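Local coordinates for protein-tyrosine-phosphatase (Vibrio vulnificus, PDB 7DHF) that probably removes phosphate from phosphotyrosine residues of proteins, as a member of the low-molecular-weight protein tyrosine phosphatase family, at residues K7-A12 with S81-I86; V13-R18 with V35-I40; G22-Q27 with V65-H70; M109-W114 with D139-A144. The protein carries 1 engineered substitution. One frame throughout, in Å; residues are numbered along the deposited sequence.

Interaction 1: K7-A12 with S81-I86. Engineered in segment 7-12: Ala-12 (natural residue Cys).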
loop_
_atom_site.group_PDB
_atom_site.type_symbol
_atom_site.label_atom_id
_atom_site.label_comp_id
_atom_site.label_asym_id
_atom_site.label_seq_id
_atom_site.Cartn_x
_atom_site.Cartn_y
_atom_site.Cartn_z
ATOM N N LYS A 7 3.783 11.635 -7.102
ATOM C CA LYS A 7 3.742 10.201 -7.357
ATOM C C LYS A 7 3.944 9.483 -6.030
ATOM O O LYS A 7 4.940 9.721 -5.338
ATOM C CB LYS A 7 4.830 9.805 -8.355
ATOM C CG LYS A 7 4.672 10.455 -9.723
ATOM C CD LYS A 7 5.753 10.005 -10.698
ATOM C CE LYS A 7 5.563 8.554 -11.120
ATOM N NZ LYS A 7 6.652 8.082 -12.019
ATOM N N ILE A 8 3.004 8.606 -5.683
ATOM C CA ILE A 8 2.953 7.973 -4.371
ATOM C C ILE A 8 3.002 6.464 -4.560
ATOM O O ILE A 8 2.234 5.906 -5.352
ATOM C CB ILE A 8 1.672 8.373 -3.614
ATOM C CG1 ILE A 8 1.570 9.897 -3.496
ATOM C CG2 ILE A 8 1.643 7.728 -2.236
ATOM C CD1 ILE A 8 0.189 10.391 -3.139
ATOM N N LEU A 9 3.887 5.802 -3.816
ATOM C CA LEU A 9 4.034 4.352 -3.860
ATOM C C LEU A 9 3.637 3.784 -2.505
ATOM O O LEU A 9 4.263 4.101 -1.488
ATOM C CB LEU A 9 5.479 3.971 -4.190
ATOM C CG LEU A 9 5.747 2.480 -4.413
ATOM C CD1 LEU A 9 5.088 1.992 -5.699
ATOM C CD2 LEU A 9 7.241 2.205 -4.436
ATOM N N VAL A 10 2.601 2.950 -2.492
ATOM C CA VAL A 10 2.152 2.282 -1.276
ATOM C C VAL A 10 2.842 0.928 -1.199
ATOM O O VAL A 10 2.785 0.138 -2.148
ATOM C CB VAL A 10 0.623 2.129 -1.277
ATOM C CG1 VAL A 10 0.149 1.439 -0.007
ATOM C CG2 VAL A 10 -0.041 3.488 -1.435
ATOM N N VAL A 11 3.498 0.651 -0.072
ATOM C CA VAL A 11 4.384 -0.500 0.041
ATOM C C VAL A 11 3.978 -1.372 1.219
ATOM O O VAL A 11 3.696 -0.876 2.315
ATOM C CB VAL A 11 5.858 -0.063 0.162
ATOM C CG1 VAL A 11 6.760 -1.252 0.480
ATOM C CG2 VAL A 11 6.306 0.613 -1.123
ATOM N N ALA A 12 3.956 -2.680 0.978
ATOM C CA ALA A 12 3.875 -3.661 2.048
ATOM C C ALA A 12 4.755 -4.849 1.672
ATOM O O ALA A 12 5.886 -4.650 1.220
ATOM C CB ALA A 12 2.424 -4.052 2.321
ATOM N N SER A 81 12.913 5.214 -7.142
ATOM C CA SER A 81 13.349 6.471 -7.740
ATOM C C SER A 81 12.253 7.128 -8.570
ATOM O O SER A 81 12.359 8.319 -8.878
ATOM C CB SER A 81 14.594 6.247 -8.602
ATOM O OG SER A 81 14.300 5.463 -9.745
ATOM N N GLN A 82 11.211 6.386 -8.934
ATOM C CA GLN A 82 10.134 6.918 -9.757
ATOM C C GLN A 82 9.035 7.592 -8.947
ATOM O O GLN A 82 8.103 8.142 -9.544
ATOM C CB GLN A 82 9.509 5.798 -10.593
ATOM C CG GLN A 82 10.490 5.049 -11.474
ATOM C CD GLN A 82 9.815 3.972 -12.298
ATOM O OE1 GLN A 82 10.127 2.789 -12.169
ATOM N NE2 GLN A 82 8.881 4.379 -13.151
ATOM N N TYR A 83 9.111 7.566 -7.619
ATOM C CA TYR A 83 8.037 8.072 -6.777
ATOM C C TYR A 83 8.570 9.102 -5.794
ATOM O O TYR A 83 9.718 9.028 -5.345
ATOM C CB TYR A 83 7.307 6.916 -6.070
ATOM C CG TYR A 83 6.605 6.041 -7.079
ATOM C CD1 TYR A 83 5.293 6.295 -7.451
ATOM C CD2 TYR A 83 7.276 4.999 -7.705
ATOM C CE1 TYR A 83 4.660 5.518 -8.397
ATOM C CE2 TYR A 83 6.651 4.216 -8.651
ATOM C CZ TYR A 83 5.346 4.481 -8.996
ATOM O OH TYR A 83 4.725 3.705 -9.943
ATOM N N ASP A 84 7.720 10.082 -5.486
ATOM C CA ASP A 84 8.072 11.171 -4.585
ATOM C C ASP A 84 7.830 10.822 -3.127
ATOM O O ASP A 84 8.490 11.379 -2.242
ATOM C CB ASP A 84 7.238 12.409 -4.920
ATOM C CG ASP A 84 7.389 12.840 -6.362
ATOM O OD1 ASP A 84 8.539 13.042 -6.804
ATOM O OD2 ASP A 84 6.355 12.989 -7.046
ATOM N N LEU A 85 6.884 9.926 -2.861
ATOM C CA LEU A 85 6.479 9.581 -1.510
ATOM C C LEU A 85 6.212 8.087 -1.459
ATOM O O LEU A 85 5.577 7.532 -2.360
ATOM C CB LEU A 85 5.201 10.338 -1.123
ATOM C CG LEU A 85 4.622 10.065 0.265
ATOM C CD1 LEU A 85 5.584 10.505 1.357
ATOM C CD2 LEU A 85 3.278 10.761 0.417
ATOM N N ILE A 86 6.711 7.440 -0.410
ATOM C CA ILE A 86 6.498 6.016 -0.183
ATOM C C ILE A 86 5.810 5.858 1.164
ATOM O O ILE A 86 6.293 6.383 2.174
ATOM C CB ILE A 86 7.825 5.236 -0.211
ATOM C CG1 ILE A 86 8.525 5.432 -1.560
ATOM C CG2 ILE A 86 7.574 3.755 0.056
ATOM C CD1 ILE A 86 9.936 4.891 -1.608
#
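Lys-7 and Leu-9 hold the ring of Tyr-83 between them, one on each face. The lysine chain crosses the tyrosine at about a right angle. Its bend at chi3 (71°) brings CE over the ring, and Lys-7 NZ lies 4.9 Å from the Tyr-83 ring centroid, 12° off the normal, a cation-pi contact. NZ also makes a weak hydrogen bond to the carbonyl of Gln-82. On the opposite face, Leu-9 CB stands 3.7 Å above the plane of the Tyr-83 ring, offset toward its rim, in a CH-pi contact.

Around this sandwich the backbone is held at both polar ends of Lys-7. Its O accepts from two amides, Asp-84 N at 2.8 Å and Leu-85 N at 3.2 Å, while Lys-7 N donates to Asp-84 OD2 (2.9 Å) on the anti side of the carboxylate. That same oxygen takes the amide of Asn-6, which fixes it further. Parallel pairing then sets in with Leu-9 N donating to Leu-85 O at 2.8 Å. Further along, Val-11 CG2 meets Ile-86 CG2 at 3.6 Å.

The example illustrates how the central strands of a parallel alpha/beta sheet are joined: strand 34-39 flanks 7-12 on its other side, strand 108-110 lies beyond 85-88, and Ile-8 packs on Leu-26 of helix 18-29.

Interaction 2: V13-R18 with V35-I40. With PO4 (phosphate ion), chain E.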
loop_
_atom_site.group_PDB
_atom_site.type_symbol
_atom_site.label_atom_id
_atom_site.label_comp_id
_atom_site.label_asym_id
_atom_site.label_seq_id
_atom_site.Cartn_x
_atom_site.Cartn_y
_atom_site.Cartn_z
ATOM N N VAL A 13 4.264 -6.077 1.834
ATOM C CA VAL A 13 5.091 -7.279 1.706
ATOM C C VAL A 13 4.762 -8.068 0.434
ATOM O O VAL A 13 5.633 -8.303 -0.402
ATOM C CB VAL A 13 5.006 -8.160 2.970
ATOM C CG1 VAL A 13 5.812 -9.442 2.800
ATOM C CG2 VAL A 13 5.488 -7.382 4.183
ATOM N N GLY A 14 3.512 -8.503 0.289
ATOM C CA GLY A 14 3.144 -9.339 -0.839
ATOM C C GLY A 14 2.593 -8.574 -2.025
ATOM O O GLY A 14 2.582 -9.082 -3.150
ATOM N N ASN A 15 2.131 -7.349 -1.780
ATOM C CA ASN A 15 1.482 -6.528 -2.803
ATOM C C ASN A 15 0.245 -7.220 -3.378
ATOM O O ASN A 15 -0.052 -7.113 -4.569
ATOM C CB ASN A 15 2.470 -6.097 -3.895
ATOM C CG ASN A 15 1.961 -4.931 -4.745
ATOM O OD1 ASN A 15 2.213 -4.877 -5.950
ATOM N ND2 ASN A 15 1.261 -3.990 -4.123
ATOM N N ILE A 16 -0.497 -7.914 -2.513
ATOM C CA ILE A 16 -1.770 -8.518 -2.903
ATOM C C ILE A 16 -2.933 -8.132 -2.001
ATOM O O ILE A 16 -4.097 -8.292 -2.415
ATOM C CB ILE A 16 -1.669 -10.058 -3.020
ATOM C CG1 ILE A 16 -1.161 -10.672 -1.710
ATOM C CG2 ILE A 16 -0.786 -10.447 -4.199
ATOM C CD1 ILE A 16 -1.348 -12.178 -1.619
ATOM N N CYS A 17 -2.704 -7.632 -0.784
ATOM C CA CYS A 17 -3.797 -7.310 0.129
ATOM C C CYS A 17 -3.816 -5.829 0.501
ATOM O O CYS A 17 -4.583 -5.054 -0.077
ATOM C CB CYS A 17 -3.720 -8.184 1.386
ATOM S SG CYS A 17 -4.048 -9.945 1.086
ATOM N N ARG A 18 -2.978 -5.424 1.459
ATOM C CA ARG A 18 -3.045 -4.059 1.980
ATOM C C ARG A 18 -2.564 -3.045 0.953
ATOM O O ARG A 18 -3.194 -1.998 0.759
ATOM C CB ARG A 18 -2.192 -3.930 3.238
ATOM C CG ARG A 18 -2.666 -4.735 4.422
ATOM C CD ARG A 18 -1.555 -4.862 5.440
ATOM N NE ARG A 18 -0.441 -5.635 4.898
ATOM C CZ ARG A 18 0.693 -5.873 5.545
ATOM N NH1 ARG A 18 0.877 -5.395 6.769
ATOM N NH2 ARG A 18 1.644 -6.590 4.965
ATOM N N VAL A 35 -0.760 7.066 -8.059
ATOM C CA VAL A 35 -0.542 6.154 -6.942
ATOM C C VAL A 35 -0.323 4.757 -7.501
ATOM O O VAL A 35 -1.094 4.294 -8.349
ATOM C CB VAL A 35 -1.717 6.165 -5.948
ATOM C CG1 VAL A 35 -1.329 5.442 -4.668
ATOM C CG2 VAL A 35 -2.158 7.591 -5.645
ATOM N N ALA A 36 0.724 4.091 -7.023
ATOM C CA ALA A 36 1.018 2.705 -7.353
ATOM C C ALA A 36 1.355 1.974 -6.058
ATOM O O ALA A 36 1.297 2.549 -4.968
ATOM C CB ALA A 36 2.171 2.613 -8.361
ATOM N N SER A 37 1.711 0.695 -6.168
ATOM C CA SER A 37 2.075 -0.070 -4.985
ATOM C C SER A 37 3.082 -1.152 -5.345
ATOM O O SER A 37 3.245 -1.518 -6.512
ATOM C CB SER A 37 0.847 -0.681 -4.297
ATOM O OG SER A 37 0.133 -1.545 -5.167
ATOM N N ALA A 38 3.756 -1.664 -4.318
ATOM C CA ALA A 38 4.749 -2.711 -4.503
ATOM C C ALA A 38 4.946 -3.457 -3.192
ATOM O O ALA A 38 4.557 -2.985 -2.121
ATOM C CB ALA A 38 6.085 -2.142 -4.989
ATOM N N GLY A 39 5.571 -4.626 -3.297
ATOM C CA GLY A 39 5.804 -5.473 -2.145
ATOM C C GLY A 39 7.269 -5.774 -1.913
ATOM O O GLY A 39 8.005 -6.103 -2.850
ATOM N N ILE A 40 7.699 -5.673 -0.652
ATOM C CA ILE A 40 9.093 -5.920 -0.294
ATOM C C ILE A 40 9.495 -7.356 -0.595
ATOM O O ILE A 40 10.668 -7.632 -0.875
ATOM C CB ILE A 40 9.312 -5.560 1.191
ATOM C CG1 ILE A 40 9.190 -4.051 1.388
ATOM C CG2 ILE A 40 10.667 -6.061 1.685
ATOM C CD1 ILE A 40 8.956 -3.643 2.821
HETATM P P PO4 E . 0.318 -6.883 1.338
HETATM O O1 PO4 E . -0.049 -8.093 0.503
HETATM O O2 PO4 E . -0.768 -6.681 2.369
HETATM O O3 PO4 E . 0.383 -5.695 0.409
HETATM O O4 PO4 E . 1.647 -7.135 2.014
#
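The phosphate-binding P-loop of the protein tyrosine phosphatases, the C-X5-R segment running from position 12 to Arg-18, rests on strand 34-39 through Asn-15 and Ser-37. Asn-15 ND2 donates to Ser-37 OG at 2.9 Å, nearly straight (165°) and with the acceptor in the amide plane. Asn-15 CG, anti to the backbone N (chi1 -163°), lies against the backbone of Ala-38. Other ties reach beyond the two segments: ND2 also bonds Ser-19 OG, OD1 takes the amide of Gln-73, and Ser-37 OG has a further partner in Glu-23. Asn-15 has a left-handed backbone conformation, and the bonds of its amide tie this residue of the loop to strand 34-39 and to its neighbours. Nearby, a CB on Gly-39 would point at the loop and run into Val-13 O, which already lies 3.3 Å from Gly-39 CA.

The loop encircles a phosphate ion. Val-13 N donates to phosphate O4 at 2.8 Å, and Gly-14 N and Arg-18 NH2 bond the same oxygen. Phosphate O1 is held by Ile-16 N and, at 3.0 Å, by Cys-17 N. Arg-18 holds O2 twice, through its backbone N at 2.7 Å and through NE at 2.8 Å, the latter bond almost linear at 178°. The phosphorus lies at the edge of the guanidinium, in its plane, and NH1 turns to a salt bridge with Glu-90.

A ring of amides closed by the arginine is the hallmark of this catalytic loop; the ion probably marks where a substrate phosphoryl group binds, next to the engineered Ala-12 at the predicted nucleophile position.

Interaction 3: G22-Q27 with V65-H70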
loop_
_atom_site.group_PDB
_atom_site.type_symbol
_atom_site.label_atom_id
_atom_site.label_comp_id
_atom_site.label_asym_id
_atom_site.label_seq_id
_atom_site.Cartn_x
_atom_site.Cartn_y
_atom_site.Cartn_z
ATOM N N GLY A 22 -4.619 0.063 -0.401
ATOM C CA GLY A 22 -4.219 1.430 -0.114
ATOM C C GLY A 22 -3.953 2.237 -1.371
ATOM O O GLY A 22 -4.295 3.419 -1.443
ATOM N N GLU A 23 -3.330 1.611 -2.373
ATOM C CA GLU A 23 -3.130 2.273 -3.659
ATOM C C GLU A 23 -4.444 2.807 -4.211
ATOM O O GLU A 23 -4.549 3.980 -4.583
ATOM C CB GLU A 23 -2.504 1.297 -4.660
ATOM C CG GLU A 23 -2.409 1.836 -6.095
ATOM C CD GLU A 23 -2.175 0.751 -7.127
ATOM O OE1 GLU A 23 -1.402 -0.187 -6.847
ATOM O OE2 GLU A 23 -2.772 0.838 -8.223
ATOM N N ARG A 24 -5.456 1.943 -4.294
ATOM C CA ARG A 24 -6.689 2.311 -4.979
ATOM C C ARG A 24 -7.560 3.228 -4.127
ATOM O O ARG A 24 -8.219 4.124 -4.662
ATOM C CB ARG A 24 -7.447 1.054 -5.404
ATOM C CG ARG A 24 -6.660 0.147 -6.346
ATOM C CD ARG A 24 -6.347 0.819 -7.679
ATOM N NE ARG A 24 -5.581 -0.059 -8.564
ATOM C CZ ARG A 24 -6.114 -0.982 -9.362
ATOM N NH1 ARG A 24 -7.429 -1.158 -9.407
ATOM N NH2 ARG A 24 -5.328 -1.733 -10.118
ATOM N N VAL A 25 -7.575 3.030 -2.808
ATOM C CA VAL A 25 -8.288 3.959 -1.933
ATOM C C VAL A 25 -7.690 5.353 -2.055
ATOM O O VAL A 25 -8.408 6.344 -2.236
ATOM C CB VAL A 25 -8.280 3.454 -0.479
ATOM C CG1 VAL A 25 -8.838 4.517 0.468
ATOM C CG2 VAL A 25 -9.081 2.167 -0.357
ATOM N N LEU A 26 -6.361 5.448 -1.971
ATOM C CA LEU A 26 -5.707 6.746 -2.073
ATOM C C LEU A 26 -5.886 7.346 -3.463
ATOM O O LEU A 26 -6.080 8.559 -3.602
ATOM C CB LEU A 26 -4.227 6.602 -1.723
ATOM C CG LEU A 26 -3.469 7.877 -1.357
ATOM C CD1 LEU A 26 -4.059 8.541 -0.118
ATOM C CD2 LEU A 26 -1.997 7.566 -1.136
ATOM N N GLN A 27 -5.825 6.514 -4.505
ATOM C CA GLN A 27 -5.981 7.026 -5.861
ATOM C C GLN A 27 -7.353 7.662 -6.046
ATOM O O GLN A 27 -7.483 8.695 -6.711
ATOM C CB GLN A 27 -5.766 5.902 -6.873
ATOM C CG GLN A 27 -5.787 6.356 -8.326
ATOM C CD GLN A 27 -4.641 7.295 -8.653
ATOM O OE1 GLN A 27 -3.567 6.858 -9.066
ATOM N NE2 GLN A 27 -4.866 8.593 -8.470
ATOM N N VAL A 65 -14.564 1.054 -4.277
ATOM C CA VAL A 65 -13.157 1.205 -4.627
ATOM C C VAL A 65 -12.768 0.014 -5.490
ATOM O O VAL A 65 -12.974 -1.141 -5.096
ATOM C CB VAL A 65 -12.261 1.310 -3.379
ATOM C CG1 VAL A 65 -10.787 1.267 -3.767
ATOM C CG2 VAL A 65 -12.563 2.592 -2.615
ATOM N N ASP A 66 -12.203 0.300 -6.660
ATOM C CA ASP A 66 -11.882 -0.716 -7.657
ATOM C C ASP A 66 -10.448 -1.190 -7.452
ATOM O O ASP A 66 -9.501 -0.420 -7.633
ATOM C CB ASP A 66 -12.072 -0.126 -9.052
ATOM C CG ASP A 66 -11.821 -1.133 -10.160
ATOM O OD1 ASP A 66 -11.295 -2.227 -9.876
ATOM O OD2 ASP A 66 -12.163 -0.830 -11.323
ATOM N N VAL A 67 -10.293 -2.461 -7.081
ATOM C CA VAL A 67 -8.991 -3.104 -6.967
ATOM C C VAL A 67 -8.841 -4.231 -7.990
ATOM O O VAL A 67 -8.058 -5.155 -7.799
ATOM C CB VAL A 67 -8.712 -3.576 -5.526
ATOM C CG1 VAL A 67 -7.221 -3.836 -5.313
ATOM C CG2 VAL A 67 -9.210 -2.548 -4.517
ATOM N N GLU A 68 -9.595 -4.158 -9.081
ATOM C CA GLU A 68 -9.421 -5.090 -10.178
ATOM C C GLU A 68 -8.210 -4.685 -11.012
ATOM O O GLU A 68 -7.711 -3.559 -10.929
ATOM C CB GLU A 68 -10.667 -5.096 -11.063
ATOM C CG GLU A 68 -11.905 -5.679 -10.393
ATOM C CD GLU A 68 -11.890 -7.194 -10.347
ATOM O OE1 GLU A 68 -10.966 -7.801 -10.928
ATOM O OE2 GLU A 68 -12.806 -7.779 -9.734
ATOM N N ASN A 69 -7.732 -5.628 -11.817
ATOM C CA ASN A 69 -6.657 -5.364 -12.768
ATOM C C ASN A 69 -5.380 -4.914 -12.068
ATOM O O ASN A 69 -4.616 -4.109 -12.603
ATOM C CB ASN A 69 -7.094 -4.351 -13.828
ATOM C CG ASN A 69 -8.403 -4.736 -14.484
ATOM O OD1 ASN A 69 -9.353 -3.952 -14.519
ATOM N ND2 ASN A 69 -8.466 -5.958 -14.991
ATOM N N HIS A 70 -5.148 -5.429 -10.867
ATOM C CA HIS A 70 -3.895 -5.211 -10.167
ATOM C C HIS A 70 -2.934 -6.351 -10.477
ATOM O O HIS A 70 -3.345 -7.497 -10.672
ATOM C CB HIS A 70 -4.133 -5.157 -8.659
ATOM C CG HIS A 70 -2.874 -5.101 -7.856
ATOM N ND1 HIS A 70 -2.077 -3.977 -7.803
ATOM C CD2 HIS A 70 -2.261 -6.035 -7.092
ATOM C CE1 HIS A 70 -1.031 -4.220 -7.033
ATOM N NE2 HIS A 70 -1.119 -5.460 -6.588
HETATM O O HOH W 1 -2.560 -1.766 -9.378
#
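The guanidinium of Arg-24 is ringed at its edge, near its own plane, by Glu-23 OE2 and by the carbonyl oxygens of Asp-66, Glu-68 and Asn-69, while the ring of His-70 meets a water at its edge. NH1 is shared between two carbonyls: Asp-66 O at 2.8 Å, approached from above the carbonyl plane, and Glu-68 O at 2.9 Å, approached within it. Arg-24 NH2 joins in on that second oxygen at 3.1 Å, making an end-on grip of one atom by two nitrogens. The bend at chi2 (-64°) brings Arg-24 CD to 3.4 Å from Asp-66 O. Through these bonds helix 18-29, which follows the P-loop in the low-molecular-weight phosphatase fold, holds the irregular segment 65-70 that leads on from helix 54-61. Within that segment an Asx turn, Glu-68 N to Asp-66 OD1 at 2.7 Å, shapes the backbone whose carbonyls converge on the arginine. Arg-24 NE forms a salt bridge with Glu-23 OE2 (3.0 Å), and the water links this oxygen with Arg-24 NH2 and His-70 ND1. Glu-23 OE1 bonds Ser-37, and His-70 NE2 bonds the carbonyl of Asn-15. Val-25 CG2 packs across Val-65 CG1 at 3.9 Å.

Interaction 4: M109-W114 with D139-A144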
loop_
_atom_site.group_PDB
_atom_site.type_symbol
_atom_site.label_atom_id
_atom_site.label_comp_id
_atom_site.label_asym_id
_atom_site.label_seq_id
_atom_site.Cartn_x
_atom_site.Cartn_y
_atom_site.Cartn_z
ATOM N N MET A 109 7.391 7.114 4.592
ATOM C CA MET A 109 6.576 7.455 5.747
ATOM C C MET A 109 5.557 6.340 5.971
ATOM O O MET A 109 5.454 5.399 5.181
ATOM C CB MET A 109 5.905 8.817 5.532
ATOM C CG MET A 109 6.903 9.920 5.185
ATOM S SD MET A 109 6.148 11.521 4.860
ATOM C CE MET A 109 7.562 12.459 4.287
ATOM N N LEU A 110 4.794 6.446 7.055
ATOM C CA LEU A 110 3.888 5.384 7.477
ATOM C C LEU A 110 2.485 5.643 6.943
ATOM O O LEU A 110 1.941 6.737 7.116
ATOM C CB LEU A 110 3.849 5.300 9.003
ATOM C CG LEU A 110 3.071 4.119 9.590
ATOM C CD1 LEU A 110 3.784 2.804 9.319
ATOM C CD2 LEU A 110 2.867 4.313 11.081
ATOM N N PHE A 111 1.889 4.624 6.319
ATOM C CA PHE A 111 0.532 4.784 5.807
ATOM C C PHE A 111 -0.416 5.230 6.915
ATOM O O PHE A 111 -1.223 6.144 6.720
ATOM C CB PHE A 111 0.043 3.485 5.162
ATOM C CG PHE A 111 -1.108 3.682 4.220
ATOM C CD1 PHE A 111 -0.886 3.841 2.860
ATOM C CD2 PHE A 111 -2.409 3.727 4.690
ATOM C CE1 PHE A 111 -1.939 4.034 1.990
ATOM C CE2 PHE A 111 -3.467 3.921 3.822
ATOM C CZ PHE A 111 -3.231 4.073 2.469
ATOM N N GLY A 112 -0.314 4.616 8.092
ATOM C CA GLY A 112 -1.178 4.966 9.203
ATOM C C GLY A 112 -0.631 6.051 10.113
ATOM O O GLY A 112 -0.950 6.079 11.305
ATOM N N GLN A 113 0.169 6.972 9.569
ATOM C CA GLN A 113 0.756 8.012 10.411
ATOM C C GLN A 113 -0.310 8.793 11.170
ATOM O O GLN A 113 -0.123 9.127 12.346
ATOM C CB GLN A 113 1.608 8.972 9.582
ATOM C CG GLN A 113 2.037 10.188 10.396
ATOM C CD GLN A 113 3.142 11.005 9.763
ATOM O OE1 GLN A 113 3.625 10.703 8.674
ATOM N NE2 GLN A 113 3.547 12.060 10.455
ATOM N N TRP A 114 -1.430 9.096 10.522
ATOM C CA TRP A 114 -2.395 10.044 11.062
ATOM C C TRP A 114 -3.471 9.391 11.915
ATOM O O TRP A 114 -4.350 10.095 12.424
ATOM C CB TRP A 114 -3.019 10.836 9.913
ATOM C CG TRP A 114 -1.962 11.470 9.081
ATOM C CD1 TRP A 114 -1.652 11.191 7.781
ATOM C CD2 TRP A 114 -1.037 12.473 9.508
ATOM N NE1 TRP A 114 -0.597 11.969 7.370
ATOM C CE2 TRP A 114 -0.204 12.767 8.413
ATOM C CE3 TRP A 114 -0.839 13.158 10.711
ATOM C CZ2 TRP A 114 0.812 13.716 8.483
ATOM C CZ3 TRP A 114 0.169 14.101 10.779
ATOM C CH2 TRP A 114 0.982 14.371 9.671
ATOM N N ASP A 139 -8.764 2.973 5.011
ATOM C CA ASP A 139 -9.668 4.060 4.652
ATOM C C ASP A 139 -9.446 5.274 5.550
ATOM O O ASP A 139 -9.249 6.394 5.066
ATOM C CB ASP A 139 -11.109 3.553 4.756
ATOM C CG ASP A 139 -12.126 4.539 4.223
ATOM O OD1 ASP A 139 -11.737 5.479 3.500
ATOM O OD2 ASP A 139 -13.326 4.356 4.517
ATOM N N GLU A 140 -9.474 5.069 6.868
ATOM C CA GLU A 140 -9.247 6.174 7.794
ATOM C C GLU A 140 -7.888 6.820 7.556
ATOM O O GLU A 140 -7.766 8.052 7.545
ATOM C CB GLU A 140 -9.323 5.662 9.232
ATOM C CG GLU A 140 -10.702 5.195 9.667
ATOM C CD GLU A 140 -10.722 4.725 11.111
ATOM O OE1 GLU A 140 -9.897 5.221 11.909
ATOM O OE2 GLU A 140 -11.561 3.861 11.447
ATOM N N ALA A 141 -6.850 6.001 7.377
ATOM C CA ALA A 141 -5.503 6.523 7.186
ATOM C C ALA A 141 -5.385 7.295 5.878
ATOM O O ALA A 141 -4.740 8.349 5.827
ATOM C CB ALA A 141 -4.507 5.366 7.213
ATOM N N ALA A 142 -6.002 6.783 4.811
ATOM C CA ALA A 142 -5.912 7.428 3.506
ATOM C C ALA A 142 -6.660 8.754 3.488
ATOM O O ALA A 142 -6.191 9.725 2.882
ATOM C CB ALA A 142 -6.459 6.492 2.430
ATOM N N GLN A 143 -7.832 8.810 4.127
ATOM C CA GLN A 143 -8.566 10.068 4.215
ATOM C C GLN A 143 -7.694 11.166 4.798
ATOM O O GLN A 143 -7.717 12.309 4.326
ATOM C CB GLN A 143 -9.809 9.896 5.087
ATOM C CG GLN A 143 -10.921 9.083 4.469
ATOM C CD GLN A 143 -12.086 8.918 5.420
ATOM O OE1 GLN A 143 -12.381 9.811 6.215
ATOM N NE2 GLN A 143 -12.754 7.773 5.346
ATOM N N ALA A 144 -6.922 10.838 5.833
ATOM C CA ALA A 144 -6.078 11.836 6.475
ATOM C C ALA A 144 -4.937 12.265 5.562
ATOM O O ALA A 144 -4.632 13.459 5.462
ATOM C CB ALA A 144 -5.544 11.287 7.796
HETATM O O HOH W 2 -2.705 8.050 8.080
#
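Phe-111 and Gly-112 lie against Ala-141 where strand 108-110 ends and the chain reverses in a type I beta turn from Leu-110 to Gln-113. The turn is closed by Gln-113 N bonding Leu-110 O, and it packs on helix 128-146, the C-terminal helix of the alpha/beta fold. The turn that follows this edge strand, together with Trp-114, meets three alanines of the helix, Ala-141, Ala-142 and Ala-144.

At Phe-111, CG is anti to the backbone N (chi1 -160°), and one side of the ring, CD2, CE2 and CZ, meets the helix. Phe-111 CD2 touches Ala-141 CB at 3.7 Å, and further out Phe-111 CZ reaches Ala-142 CB at 4.0 Å. The phenylalanine carbonyl is near the helix as well, with Phe-111 O 3.4 Å from Ala-141 CB. Beyond these residues the ring also contacts Met-89 and Ile-138, and Ala-142 reaches Val-25 and Leu-26 of helix 18-29. Gly-112 comes next, its CA 3.9 Å from Ala-141 CB; the CA atoms of Gly-112 and Ala-141 are the nearest pair across the contact.

Gln-113 contributes within its own segment, its CG lying over the centre of one face of the Trp-114 ring. At Trp-114 a water joins the polar atoms of the seam. It accepts from Trp-114 N (2.9 Å) and donates to Phe-111 O (2.8 Å) and Ala-141 O (3.1 Å), so that it bridges the turn and the helix. The indole also meets Trp-145 edge-to-face and Lys-148 in a cation-pi contact. Its attachment point is packed tightly, Trp-114 CB standing just 3.3 Å from Ala-144 CB.

Three of the four contacts meet in one parallel sheet. Interactions 1 and 2 share the boundary between strands 7-12 and 34-39, where Val-10 N lies 2.8 Å from Ala-36 O; at its end Ala-12 O, where the chain enters the phosphate loop, is 2.8 Å from Ile-40 N. Interaction 4 joins from the other edge, with Ile-86 O 2.8 Å from Met-109 N. Interaction 3 is tied to interaction 2 twice: Glu-23 OE1 lies 2.7 Å from Ser-37 OG on the strand, and His-70 NE2 2.8 Å from Asn-15 O on the phosphate loop. Val-25 CG1 lies 3.7 Å from Ala-142 CB of interaction 4, whose Phe-111 side chain is about 8 Å from that of Arg-18.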